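Local coordinates for ferritin like protein (Caulobacter vibrioides, PDB 3HL1) that is of undetermined function but has a ferritin-like helical bundle and probably binds metal, at residues Ala265-Leu269 against Ser306-Leu310; Leu33-Lys37 against Pro247-Thr251; Pro27-Val32 against Ser104-Leu110; Met118-Pro124 against His233-Asp238; Tyr148-Arg152 against Val199-Val203. The contacts are given in a common frame with arbitrary orientation. Residue numbers count along the deposited sequence, not the author numbering.

Interaction 1 (Ala265-Leu269 against Ser306-Leu310)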
# COMPACT_ATOMS: atom_id res chain seq x y z
N ALA A 265 -3.59 -20.09 -14.11
CA ALA A 265 -4.09 -19.38 -12.93
C ALA A 265 -3.38 -18.03 -12.77
O ALA A 265 -4.03 -16.99 -12.51
CB ALA A 265 -3.95 -20.28 -11.64
N GLN A 266 -2.06 -18.02 -12.90
CA GLN A 266 -1.32 -16.78 -12.94
C GLN A 266 -1.81 -15.87 -14.04
O GLN A 266 -1.92 -14.67 -13.83
CB GLN A 266 0.19 -17.04 -13.09
CG GLN A 266 0.82 -17.65 -11.88
CD GLN A 266 2.30 -17.99 -12.07
OE1 GLN A 266 2.77 -18.23 -13.19
NE2 GLN A 266 3.06 -17.94 -10.99
N ALA A 267 -2.02 -16.40 -15.24
CA ALA A 267 -2.41 -15.55 -16.35
C ALA A 267 -3.74 -14.89 -16.07
O ALA A 267 -3.93 -13.73 -16.41
CB ALA A 267 -2.47 -16.31 -17.64
N ARG A 268 -4.66 -15.65 -15.47
CA ARG A 268 -5.97 -15.10 -15.12
C ARG A 268 -5.84 -13.95 -14.09
O ARG A 268 -6.50 -12.91 -14.21
CB ARG A 268 -6.88 -16.20 -14.66
CG ARG A 268 -8.04 -15.71 -13.92
CD ARG A 268 -8.94 -16.80 -13.50
NE ARG A 268 -10.14 -16.11 -13.08
CZ ARG A 268 -11.27 -16.01 -13.77
NH1 ARG A 268 -11.44 -16.65 -14.94
NH2 ARG A 268 -12.26 -15.28 -13.24
N LEU A 269 -4.99 -14.13 -13.11
CA LEU A 269 -4.72 -13.11 -12.14
C LEU A 269 -4.11 -11.85 -12.74
O LEU A 269 -4.54 -10.77 -12.43
CB LEU A 269 -3.84 -13.64 -11.00
CG LEU A 269 -3.31 -12.66 -9.92
CD1 LEU A 269 -4.55 -11.90 -9.32
CD2 LEU A 269 -2.55 -13.43 -8.88
N SER A 306 -6.57 -19.28 -5.94
CA SER A 306 -6.54 -20.36 -6.90
C SER A 306 -5.10 -20.65 -7.37
O SER A 306 -4.72 -21.81 -7.49
CB SER A 306 -7.51 -20.09 -8.06
OG SER A 306 -7.14 -20.92 -9.13
N CYS A 307 -4.27 -19.62 -7.52
CA CYS A 307 -2.84 -19.82 -7.78
C CYS A 307 -2.18 -20.68 -6.74
O CYS A 307 -1.57 -21.70 -7.05
CB CYS A 307 -2.09 -18.49 -7.87
SG CYS A 307 -2.47 -17.49 -9.32
N TRP A 308 -2.33 -20.31 -5.46
CA TRP A 308 -1.76 -21.08 -4.38
C TRP A 308 -2.24 -22.52 -4.32
O TRP A 308 -1.42 -23.45 -4.14
CB TRP A 308 -2.07 -20.40 -3.04
CG TRP A 308 -1.17 -19.27 -2.70
CD1 TRP A 308 -1.56 -18.02 -2.39
CD2 TRP A 308 0.24 -19.32 -2.55
NE1 TRP A 308 -0.47 -17.26 -2.03
CE2 TRP A 308 0.65 -18.03 -2.15
CE3 TRP A 308 1.21 -20.30 -2.74
CZ2 TRP A 308 1.98 -17.71 -1.93
CZ3 TRP A 308 2.54 -19.99 -2.50
CH2 TRP A 308 2.92 -18.71 -2.10
N LYS A 309 -3.55 -22.72 -4.44
CA LYS A 309 -4.08 -24.05 -4.47
C LYS A 309 -3.50 -24.92 -5.61
O LYS A 309 -3.39 -26.13 -5.44
CB LYS A 309 -5.58 -24.01 -4.61
CG LYS A 309 -6.31 -23.69 -3.31
CD LYS A 309 -7.80 -23.52 -3.60
CE LYS A 309 -8.72 -24.07 -2.59
NZ LYS A 309 -8.19 -24.20 -1.22
N LEU A 310 -3.17 -24.30 -6.74
CA LEU A 310 -2.53 -25.00 -7.86
C LEU A 310 -1.02 -25.10 -7.78
O LEU A 310 -0.40 -25.62 -8.69
CB LEU A 310 -2.98 -24.41 -9.20
CG LEU A 310 -4.46 -24.60 -9.50
CD1 LEU A 310 -5.02 -23.68 -10.54
CD2 LEU A 310 -4.81 -26.08 -9.81

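Interaction 2 (Leu33-Lys37 against Pro247-Thr251)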
# COMPACT_ATOMS: atom_id res chain seq x y z
N LEU A 33 -1.48 -13.35 2.59
CA LEU A 33 -2.79 -13.71 3.13
C LEU A 33 -3.31 -15.03 2.60
O LEU A 33 -3.62 -15.94 3.33
CB LEU A 33 -3.83 -12.62 2.82
CG LEU A 33 -5.23 -12.75 3.35
CD1 LEU A 33 -5.21 -12.84 4.95
CD2 LEU A 33 -6.18 -11.66 2.77
N TYR A 34 -3.44 -15.11 1.29
CA TYR A 34 -4.09 -16.27 0.68
C TYR A 34 -3.24 -17.53 0.71
O TYR A 34 -3.78 -18.63 0.55
CB TYR A 34 -4.57 -15.95 -0.74
CG TYR A 34 -5.83 -15.12 -0.73
CD1 TYR A 34 -7.03 -15.66 -0.29
CD2 TYR A 34 -5.80 -13.76 -1.05
CE1 TYR A 34 -8.18 -14.90 -0.23
CE2 TYR A 34 -6.95 -12.99 -0.98
CZ TYR A 34 -8.14 -13.58 -0.60
OH TYR A 34 -9.28 -12.84 -0.54
N SER A 35 -1.95 -17.38 1.04
CA SER A 35 -1.08 -18.54 1.30
C SER A 35 -1.47 -19.33 2.54
O SER A 35 -1.15 -20.50 2.62
CB SER A 35 0.40 -18.21 1.40
OG SER A 35 0.71 -17.68 2.69
N ILE A 36 -2.15 -18.69 3.49
CA ILE A 36 -2.50 -19.27 4.73
C ILE A 36 -3.71 -20.16 4.50
O ILE A 36 -4.76 -19.68 4.12
CB ILE A 36 -2.82 -18.25 5.82
CG1 ILE A 36 -1.61 -17.31 5.97
CG2 ILE A 36 -3.12 -18.97 7.14
CD1 ILE A 36 -1.88 -16.00 6.81
N LYS A 37 -3.54 -21.45 4.74
CA LYS A 37 -4.58 -22.41 4.40
C LYS A 37 -5.87 -22.20 5.19
O LYS A 37 -6.98 -22.28 4.64
CB LYS A 37 -4.07 -23.85 4.59
CG LYS A 37 -2.99 -24.28 3.66
CD LYS A 37 -2.64 -25.78 3.87
CE LYS A 37 -1.51 -26.25 2.97
NZ LYS A 37 -1.28 -27.74 3.10
N PRO A 247 0.58 -20.85 11.09
CA PRO A 247 -0.36 -21.76 10.45
C PRO A 247 0.25 -22.37 9.18
O PRO A 247 1.19 -21.80 8.60
CB PRO A 247 -1.55 -20.85 10.10
CG PRO A 247 -0.95 -19.48 9.95
CD PRO A 247 0.16 -19.44 10.98
N GLY A 248 -0.33 -23.47 8.73
CA GLY A 248 0.10 -24.12 7.49
C GLY A 248 -0.16 -23.21 6.29
O GLY A 248 -1.15 -22.47 6.28
N VAL A 249 0.76 -23.24 5.34
CA VAL A 249 0.66 -22.44 4.13
C VAL A 249 0.73 -23.33 2.88
O VAL A 249 1.32 -24.43 2.89
CB VAL A 249 1.75 -21.37 4.05
CG1 VAL A 249 1.70 -20.47 5.33
CG2 VAL A 249 3.12 -22.00 3.86
N TYR A 250 0.10 -22.86 1.81
CA TYR A 250 0.23 -23.49 0.55
C TYR A 250 1.66 -23.36 0.09
O TYR A 250 2.40 -22.44 0.43
CB TYR A 250 -0.67 -22.88 -0.52
CG TYR A 250 -2.10 -23.05 -0.23
CD1 TYR A 250 -2.73 -24.29 -0.41
CD2 TYR A 250 -2.86 -21.98 0.25
CE1 TYR A 250 -4.10 -24.46 -0.13
CE2 TYR A 250 -4.20 -22.15 0.55
CZ TYR A 250 -4.81 -23.40 0.37
OH TYR A 250 -6.16 -23.51 0.66
N THR A 251 2.05 -24.34 -0.70
CA THR A 251 3.35 -24.40 -1.30
C THR A 251 3.19 -24.01 -2.78
O THR A 251 2.17 -24.27 -3.41
CB THR A 251 3.90 -25.85 -1.09
OG1 THR A 251 5.29 -25.86 -1.34
CG2 THR A 251 3.18 -26.79 -2.02
O HOH W 1 -7.33 -21.63 2.08

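Interaction 3 (Pro27-Val32 against Ser104-Leu110)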
# COMPACT_ATOMS: atom_id res chain seq x y z
N PRO A 27 -0.76 -6.24 -3.38
CA PRO A 27 -0.42 -7.59 -3.82
C PRO A 27 0.55 -8.35 -2.92
O PRO A 27 0.40 -9.55 -2.77
CB PRO A 27 0.13 -7.39 -5.25
CG PRO A 27 -0.47 -6.11 -5.71
CD PRO A 27 -0.47 -5.26 -4.45
N TYR A 28 1.50 -7.64 -2.27
CA TYR A 28 2.40 -8.25 -1.32
C TYR A 28 1.64 -8.92 -0.17
O TYR A 28 1.87 -10.07 0.09
CB TYR A 28 3.46 -7.25 -0.78
CG TYR A 28 4.69 -7.92 -0.23
CD1 TYR A 28 4.73 -8.36 1.10
CD2 TYR A 28 5.82 -8.16 -1.05
CE1 TYR A 28 5.86 -9.01 1.61
CE2 TYR A 28 6.96 -8.81 -0.55
CZ TYR A 28 6.96 -9.22 0.78
OH TYR A 28 8.01 -9.88 1.25
N TYR A 29 0.81 -8.17 0.54
CA TYR A 29 0.04 -8.63 1.65
C TYR A 29 -0.99 -9.66 1.22
O TYR A 29 -1.26 -10.59 1.94
CB TYR A 29 -0.68 -7.47 2.34
CG TYR A 29 0.17 -6.46 3.09
CD1 TYR A 29 1.57 -6.43 2.97
CD2 TYR A 29 -0.45 -5.38 3.73
CE1 TYR A 29 2.33 -5.46 3.62
CE2 TYR A 29 0.31 -4.36 4.31
CZ TYR A 29 1.68 -4.41 4.28
OH TYR A 29 2.43 -3.37 4.86
N LEU A 30 -1.63 -9.45 0.08
CA LEU A 30 -2.65 -10.38 -0.41
C LEU A 30 -2.05 -11.75 -0.70
O LEU A 30 -2.67 -12.80 -0.40
CB LEU A 30 -3.34 -9.85 -1.68
CG LEU A 30 -4.42 -8.76 -1.51
CD1 LEU A 30 -4.82 -8.17 -2.90
CD2 LEU A 30 -5.63 -9.29 -0.66
N THR A 31 -0.87 -11.74 -1.31
CA THR A 31 -0.12 -12.97 -1.63
C THR A 31 0.19 -13.76 -0.36
O THR A 31 -0.08 -14.96 -0.33
CB THR A 31 1.13 -12.66 -2.47
OG1 THR A 31 0.69 -12.00 -3.67
CG2 THR A 31 1.88 -13.98 -2.82
N VAL A 32 0.66 -13.08 0.68
CA VAL A 32 0.85 -13.72 2.02
C VAL A 32 -0.47 -14.21 2.59
O VAL A 32 -0.55 -15.34 3.03
CB VAL A 32 1.54 -12.76 3.02
CG1 VAL A 32 1.58 -13.33 4.47
CG2 VAL A 32 2.92 -12.41 2.44
N SER A 104 12.64 -9.71 1.67
CA SER A 104 12.65 -9.72 0.21
C SER A 104 11.48 -8.98 -0.35
O SER A 104 10.38 -9.09 0.22
CB SER A 104 12.63 -11.19 -0.26
OG SER A 104 12.59 -11.28 -1.66
N ALA A 105 11.67 -8.28 -1.49
CA ALA A 105 10.56 -7.67 -2.20
C ALA A 105 9.84 -8.69 -3.09
O ALA A 105 8.82 -8.38 -3.69
CB ALA A 105 11.01 -6.46 -3.02
N GLU A 106 10.36 -9.92 -3.17
CA GLU A 106 9.72 -10.96 -3.95
C GLU A 106 8.55 -11.49 -3.22
O GLU A 106 8.56 -11.63 -2.00
CB GLU A 106 10.68 -12.10 -4.25
CG GLU A 106 11.89 -11.68 -5.04
CD GLU A 106 12.79 -12.89 -5.31
OE1 GLU A 106 12.31 -14.04 -5.34
OE2 GLU A 106 13.97 -12.69 -5.49
N LEU A 107 7.52 -11.83 -3.98
CA LEU A 107 6.29 -12.34 -3.43
C LEU A 107 6.48 -13.78 -2.88
O LEU A 107 7.26 -14.52 -3.45
CB LEU A 107 5.25 -12.35 -4.54
CG LEU A 107 4.88 -10.98 -5.10
CD1 LEU A 107 3.86 -11.15 -6.26
CD2 LEU A 107 4.29 -10.04 -4.06
N GLY A 108 5.75 -14.14 -1.81
CA GLY A 108 5.84 -15.44 -1.20
C GLY A 108 4.76 -15.65 -0.15
O GLY A 108 3.86 -14.80 -0.01
N PRO A 109 4.81 -16.80 0.56
CA PRO A 109 3.79 -17.16 1.51
C PRO A 109 4.06 -16.51 2.86
O PRO A 109 4.98 -15.69 2.99
CB PRO A 109 3.90 -18.69 1.58
CG PRO A 109 5.35 -18.93 1.41
CD PRO A 109 5.83 -17.86 0.44
N LEU A 110 3.23 -16.85 3.85
CA LEU A 110 3.48 -16.43 5.22
C LEU A 110 4.74 -17.21 5.69
O LEU A 110 4.65 -18.29 6.16
CB LEU A 110 2.30 -16.76 6.11
CG LEU A 110 2.55 -16.29 7.56
CD1 LEU A 110 2.43 -14.74 7.64
CD2 LEU A 110 1.52 -16.98 8.49
O HOH W 2 4.27 -11.61 -0.74

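Interaction 4 (Met118-Pro124 against His233-Asp238)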
# COMPACT_ATOMS: atom_id res chain seq x y z
N MSE A 118 7.12 -7.29 5.82
CA MSE A 118 5.91 -6.58 6.29
C MSE A 118 6.18 -5.67 7.50
O MSE A 118 5.71 -4.52 7.52
CB MSE A 118 4.80 -7.59 6.55
CG MSE A 118 4.39 -8.22 5.25
SE MSE A 118 3.13 -9.66 5.51
CE MSE A 118 1.74 -8.74 5.83
N CYS A 119 7.05 -6.14 8.40
CA CYS A 119 7.50 -5.35 9.56
C CYS A 119 8.33 -4.15 9.11
O CYS A 119 8.14 -3.02 9.59
CB CYS A 119 8.30 -6.19 10.56
SG CYS A 119 7.33 -7.40 11.48
N LEU A 120 9.21 -4.37 8.15
CA LEU A 120 10.03 -3.31 7.55
C LEU A 120 9.19 -2.24 6.85
O LEU A 120 9.42 -1.05 7.04
CB LEU A 120 10.99 -3.94 6.55
CG LEU A 120 12.24 -4.59 7.13
CD1 LEU A 120 12.89 -5.46 6.09
CD2 LEU A 120 13.19 -3.50 7.59
N ILE A 121 8.23 -2.66 6.06
CA ILE A 121 7.37 -1.71 5.32
C ILE A 121 6.69 -0.75 6.29
O ILE A 121 6.60 0.43 6.01
CB ILE A 121 6.31 -2.43 4.49
CG1 ILE A 121 6.94 -3.09 3.27
CG2 ILE A 121 5.22 -1.48 4.01
CD1 ILE A 121 6.08 -4.29 2.80
N GLU A 122 6.19 -1.29 7.39
CA GLU A 122 5.46 -0.52 8.37
C GLU A 122 6.32 0.02 9.51
O GLU A 122 5.80 0.49 10.52
CB GLU A 122 4.32 -1.38 8.96
CG GLU A 122 3.35 -2.02 7.93
CD GLU A 122 2.31 -1.06 7.35
OE1 GLU A 122 2.34 0.18 7.63
OE2 GLU A 122 1.43 -1.55 6.61
N TYR A 123 7.63 -0.05 9.35
CA TYR A 123 8.58 0.38 10.38
C TYR A 123 8.30 1.83 10.79
O TYR A 123 8.24 2.71 9.91
CB TYR A 123 10.00 0.28 9.86
CG TYR A 123 11.06 0.41 10.91
CD1 TYR A 123 11.16 -0.52 11.96
CD2 TYR A 123 12.02 1.42 10.84
CE1 TYR A 123 12.14 -0.41 12.89
CE2 TYR A 123 13.01 1.52 11.78
CZ TYR A 123 13.05 0.59 12.80
OH TYR A 123 14.05 0.64 13.73
N PRO A 124 8.11 2.08 12.11
CA PRO A 124 7.70 3.42 12.57
C PRO A 124 8.78 4.48 12.42
O PRO A 124 9.95 4.26 12.68
CB PRO A 124 7.39 3.19 14.07
CG PRO A 124 7.18 1.74 14.20
CD PRO A 124 8.17 1.15 13.25
N HIS A 233 -0.42 -1.48 11.93
CA HIS A 233 0.09 -2.57 11.07
C HIS A 233 1.45 -3.09 11.59
O HIS A 233 1.71 -4.31 11.65
CB HIS A 233 0.24 -2.09 9.63
CG HIS A 233 -1.06 -1.79 8.94
ND1 HIS A 233 -1.14 -1.44 7.60
CD2 HIS A 233 -2.34 -1.77 9.40
CE1 HIS A 233 -2.40 -1.25 7.27
NE2 HIS A 233 -3.15 -1.40 8.35
N PHE A 234 2.32 -2.16 11.98
CA PHE A 234 3.64 -2.56 12.48
C PHE A 234 3.48 -3.52 13.65
O PHE A 234 4.01 -4.64 13.64
CB PHE A 234 4.49 -1.37 12.91
CG PHE A 234 5.84 -1.78 13.37
CD1 PHE A 234 6.76 -2.33 12.46
CD2 PHE A 234 6.20 -1.71 14.70
CE1 PHE A 234 8.00 -2.75 12.87
CE2 PHE A 234 7.45 -2.13 15.10
CZ PHE A 234 8.35 -2.66 14.18
N GLN A 235 2.72 -3.09 14.65
CA GLN A 235 2.52 -3.92 15.84
C GLN A 235 1.89 -5.29 15.48
O GLN A 235 2.38 -6.33 15.91
CB GLN A 235 1.70 -3.14 16.86
CG GLN A 235 2.54 -2.12 17.66
CD GLN A 235 2.52 -0.66 17.11
OE1 GLN A 235 2.73 -0.41 15.91
NE2 GLN A 235 2.28 0.30 18.01
N ARG A 236 0.85 -5.28 14.66
CA ARG A 236 0.22 -6.52 14.17
C ARG A 236 1.23 -7.50 13.59
O ARG A 236 1.20 -8.70 13.90
CB ARG A 236 -0.73 -6.19 12.99
CG ARG A 236 -2.03 -5.53 13.32
CD ARG A 236 -2.72 -5.25 11.99
NE ARG A 236 -3.82 -4.31 12.12
CZ ARG A 236 -5.10 -4.63 12.07
NH1 ARG A 236 -5.50 -5.88 11.87
NH2 ARG A 236 -6.00 -3.67 12.22
N PHE A 237 2.09 -6.99 12.70
CA PHE A 237 3.05 -7.81 11.97
C PHE A 237 4.19 -8.26 12.85
O PHE A 237 4.64 -9.38 12.71
CB PHE A 237 3.57 -7.08 10.70
CG PHE A 237 2.46 -6.69 9.69
CD1 PHE A 237 1.25 -7.38 9.64
CD2 PHE A 237 2.66 -5.63 8.78
CE1 PHE A 237 0.26 -7.02 8.73
CE2 PHE A 237 1.67 -5.26 7.90
CZ PHE A 237 0.48 -5.95 7.85
N ASP A 238 4.63 -7.41 13.77
CA ASP A 238 5.64 -7.81 14.76
C ASP A 238 5.08 -8.92 15.66
O ASP A 238 5.78 -9.84 16.04
CB ASP A 238 6.09 -6.59 15.55
CG ASP A 238 7.29 -6.88 16.44
OD1 ASP A 238 8.31 -7.42 15.95
OD2 ASP A 238 7.18 -6.57 17.64

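Interaction 5 (Tyr148-Arg152 against Val199-Val203)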
# COMPACT_ATOMS: atom_id res chain seq x y z
N TYR A 148 5.21 10.66 4.53
CA TYR A 148 4.05 11.49 4.84
C TYR A 148 4.35 12.80 5.55
O TYR A 148 3.63 13.77 5.32
CB TYR A 148 2.92 10.71 5.52
CG TYR A 148 2.22 9.80 4.55
CD1 TYR A 148 1.44 10.32 3.51
CD2 TYR A 148 2.36 8.42 4.61
CE1 TYR A 148 0.82 9.49 2.59
CE2 TYR A 148 1.70 7.58 3.69
CZ TYR A 148 0.95 8.14 2.68
OH TYR A 148 0.34 7.35 1.76
N ASP A 149 5.38 12.84 6.40
CA ASP A 149 5.85 14.09 6.94
C ASP A 149 6.24 15.14 5.89
O ASP A 149 5.91 16.34 6.02
CB ASP A 149 7.12 13.85 7.76
CG ASP A 149 6.85 13.43 9.17
OD1 ASP A 149 5.69 13.35 9.62
OD2 ASP A 149 7.86 13.18 9.85
N ALA A 150 7.05 14.70 4.91
CA ALA A 150 7.45 15.54 3.77
C ALA A 150 6.21 15.97 2.99
O ALA A 150 6.03 17.15 2.64
CB ALA A 150 8.39 14.79 2.87
N LEU A 151 5.33 15.03 2.71
CA LEU A 151 4.10 15.37 1.99
C LEU A 151 3.27 16.48 2.68
O LEU A 151 2.83 17.41 2.05
CB LEU A 151 3.26 14.12 1.80
CG LEU A 151 2.22 14.25 0.69
CD1 LEU A 151 2.87 14.17 -0.70
CD2 LEU A 151 1.12 13.16 0.87
N ARG A 152 3.10 16.41 3.99
CA ARG A 152 2.43 17.51 4.74
C ARG A 152 3.05 18.91 4.52
O ARG A 152 2.34 19.91 4.43
CB ARG A 152 2.46 17.24 6.24
CG ARG A 152 1.63 16.10 6.70
CD ARG A 152 1.70 16.04 8.24
NE ARG A 152 0.95 14.90 8.75
CZ ARG A 152 1.48 13.75 9.14
NH1 ARG A 152 2.78 13.52 9.05
NH2 ARG A 152 0.69 12.79 9.59
N VAL A 199 -4.35 12.35 5.92
CA VAL A 199 -2.97 11.87 6.13
C VAL A 199 -2.79 11.22 7.51
O VAL A 199 -2.16 10.17 7.63
CB VAL A 199 -1.92 12.97 5.93
CG1 VAL A 199 -0.49 12.45 6.29
CG2 VAL A 199 -1.95 13.47 4.50
N ASP A 200 -3.37 11.84 8.54
CA ASP A 200 -3.30 11.31 9.93
C ASP A 200 -3.92 9.94 10.09
O ASP A 200 -3.33 9.10 10.70
CB ASP A 200 -3.93 12.29 10.94
CG ASP A 200 -2.99 13.45 11.27
OD1 ASP A 200 -1.76 13.34 11.01
OD2 ASP A 200 -3.48 14.47 11.78
N ILE A 201 -5.07 9.72 9.47
CA ILE A 201 -5.67 8.40 9.42
C ILE A 201 -4.75 7.37 8.78
O ILE A 201 -4.67 6.27 9.28
CB ILE A 201 -7.01 8.40 8.63
CG1 ILE A 201 -8.09 9.20 9.37
CG2 ILE A 201 -7.48 6.94 8.40
CD1 ILE A 201 -9.21 9.67 8.48
N ILE A 202 -4.09 7.71 7.65
CA ILE A 202 -3.18 6.82 6.96
C ILE A 202 -1.99 6.42 7.84
O ILE A 202 -1.66 5.23 7.96
CB ILE A 202 -2.63 7.46 5.64
CG1 ILE A 202 -3.74 7.65 4.60
CG2 ILE A 202 -1.54 6.56 5.04
CD1 ILE A 202 -3.34 8.51 3.39
N VAL A 203 -1.33 7.42 8.42
CA VAL A 203 -0.14 7.19 9.23
C VAL A 203 -0.47 6.48 10.56
O VAL A 203 0.26 5.56 10.95
CB VAL A 203 0.59 8.49 9.51
CG1 VAL A 203 1.79 8.23 10.44
CG2 VAL A 203 1.08 9.09 8.15
O HOH W 3 -1.52 15.22 9.33

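Interaction 1 (Ala265-Leu269 against Ser306-Leu310)
This is a small, largely apolar helix-to-helix contact between helix 261-283 and helix 292-309, the last two helices of the chain, about 22 Å from the centre of the molecule to the centre of the contact. The backbones come closest at Ala265 and Cys307, whose CA atoms are 5.3 Å apart, a short separation that the methyl of Ala265 permits. Cys307 points its thiol into the first helix: its SG lies 3.6 Å from Ala265 O and 3.6 Å from Gln266 N, 3.9 Å from Ala265 CB and 4.1 Å from Leu269 CD2. The sulfur thus rests over one turn of backbone between residues spaced i and i+4; that turn is closed by the bond from Leu269 N to Ala265 O at 3.1 Å. The two helices form a hairpin, joined by a short non-helical connection, at the C-terminal end of this ferritin-like protein. Where helix 292-309 ends, Leu310 folds back over Ala265, with Leu310 CD1 3.7 Å from Ala265 CB, while Ser306 OG approaches the same methyl at 4.1 Å. Gln266 reaches the sulfur through CG, at 4.2 Å from Cys307 SG, but its amide NE2 is spent on the carbonyl oxygens of Val313 and Thr254. One turn further along, Arg268 forms a salt bridge with Asp303, a second link between the same two helices.

Interaction 2 (Leu33-Lys37 against Pro247-Thr251)
Pro247 lies in the loop between helix 233-242 and helix 261-283, and its ring packs on Ile36, with Pro247 CG 3.6 Å from Ile36 CG2. Gly248 supplies the first backbone bond, its O accepting from Lys37 N at 3.0 Å. Val249 sits opposite Ile36, CA to CA 4.5 Å, in a single isolated beta bridge; its CA also makes a CA-H...O contact with Ser35 O at 3.1 Å. At Tyr250 the backbone N donates to the same Ser35 O at 2.8 Å, completing the bridge. The Tyr250 ring lies under the aliphatic part of Lys37, whose CG stands 3.8 Å from the ring centroid in a CH-pi contact, and a water links Tyr250 OH (2.6 Å) to Lys37 O (2.7 Å). Where helix 8-35 ends, Ser35 O and Lys37 N are left for the loop to pair with, so the attachment rests chiefly on two main-chain hydrogen bonds, with the proline and tyrosine rings adding apolar cover.

Interaction 3 (Pro27-Val32 against Ser104-Leu110)
Tyr28 extends its ring along the loop 104-110, bringing its CD2 to 3.9 Å from Leu107 CD2 and its hydroxyl to the far end, where Tyr28 OH donates a 2.7 Å hydrogen bond to Ser104 O. The ring edge also passes Ala105 O, 3.7 Å from Tyr28 CE2. Ser104 itself starts an ST turn, its OG accepting from Glu106 N at 3.0 Å, which bends the chain around the tip of the tyrosine. Leu107 CD2 also reaches Tyr28 CA at 3.8 Å. In this ferritin-like fold the segment 27-32 belongs to the long first helix, 8-35, and the loop runs across it before entering helix 112-121. Closer to the end of the helix, Thr31 CG2 and Val32 CG2 each approach Gly108 O at 3.5 Å, and a water bridges Tyr28 O (3.0 Å) and Gly108 N (3.1 Å). The loop backbone comes nearest at Pro109, whose CA is 4.6 Å from Val32 CA, and Val32 CG1 then meets Leu110 CD1 at 3.6 Å. Thr31 OG1 turns back to its own helix, donating to Pro27 O at 2.6 Å; it is also bonded to Tyr316 OH.

Interaction 4 (Met118-Pro124 against His233-Asp238)
The contact lies in the buried interior of the ferritin-like domain, beside a pocket in which an unidentified bound molecule, probably from the crystallisation liquor, accompanies Glu122. It joins the end of helix 112-121 to the start of helix 233-242, with Glu122 the first residue to leave helical geometry and its CA 4.9 Å from that of Phe234. Glu122 is the polar centre: His233 ND1 donates to Glu122 OE2 at 2.8 Å, in a His-carboxylate hydrogen bond. The same oxygen is bonded to Tyr29 OH of helix 8-35, OE1 to the unidentified molecule, and His233 NE2 to Gln53. Such carboxylate and histidine clusters are what ferritin-like proteins use to hold metal, but no metal is modelled here. Around this polar pair the contact is aromatic. Phe237 receives Met118, a selenomethionine in the crystal, whose CE lies 3.8 Å from the Phe237 ring centroid, over the face, in a CH-pi contact, with SE at 5.0 Å making a Met-aromatic contact. Cys119 SG packs against Phe237 CB at 3.9 Å, and Cys119 O meets the edge of the Phe234 ring, 3.3 Å from CD1. Tyr123 turns its ring edge toward the face of Phe234, in an offset edge-to-face pair with centroids 6.0 Å apart and planes at 77°. On that same face, Pro124 CD sits nearly over the centre of the Phe234 ring, 3.6 Å from its centroid.

Interaction 5 (Tyr148-Arg152 against Val199-Val203)
Segments 148-152 and 199-203 run antiparallel, their short helix axes at 174° and 11.2 Å apart at closest approach, a wide spacing that leaves side chains to bridge the gap. The closest CA atoms, those of Tyr148 and Val199, are 7.1 Å apart. Tyr148 fills much of the space: its CB lies 3.6 Å from Val203 CG2 and 3.9 Å from Val199 CG1, and its CE2 is 3.7 Å from Ile202 CG2. Its hydroxyl bonds inward to Glu22 of helix 8-35, the first helix of the ferritin-like fold. On the outer side Arg152 stretches across in an extended conformation. Arg152 NH2 makes a salt bridge to Asp200 OD1 at 2.9 Å, and the guanidinium face lies over Val199, with Arg152 NH2 3.5 Å from Val199 CG1. Within its own helix, Arg152 NH1 pairs with Asp149 OD1 at 3.0 Å. A water accepting from Arg152 NE at 2.6 Å reaches across to Asp200 OD1, a weak link at 2.5 Å. The contact is therefore apolar between the helices, apart from the inward Tyr148 hydroxyl, and ionic on the more exposed side, where Arg152, held on its own helix by Asp149, ties helix 144-157 to helix 188-207 through Asp200.

Helix 8-35 enters two contacts in succession. Interaction 3 closes the first loop, bringing 104-110 back to 27-32; interaction 2 starts just downstream on the same helix and crosses it, closing a far longer loop at 247-251. The two touch, Ser35 OG lying 2.9 Å from Leu110 N. Interaction 4, between 118-124 and 233-238, nests inside the loop of interaction 2, and interaction 5 nests inside that of interaction 4. Tyr29 OH, 2.7 Å from Glu122 OE2, connects interactions 3 and 4. Interaction 1 follows last, in series, tying the C-terminal helix pair together; Trp308 carries it to Thr31 and Ser35, hence to the end of the first helix.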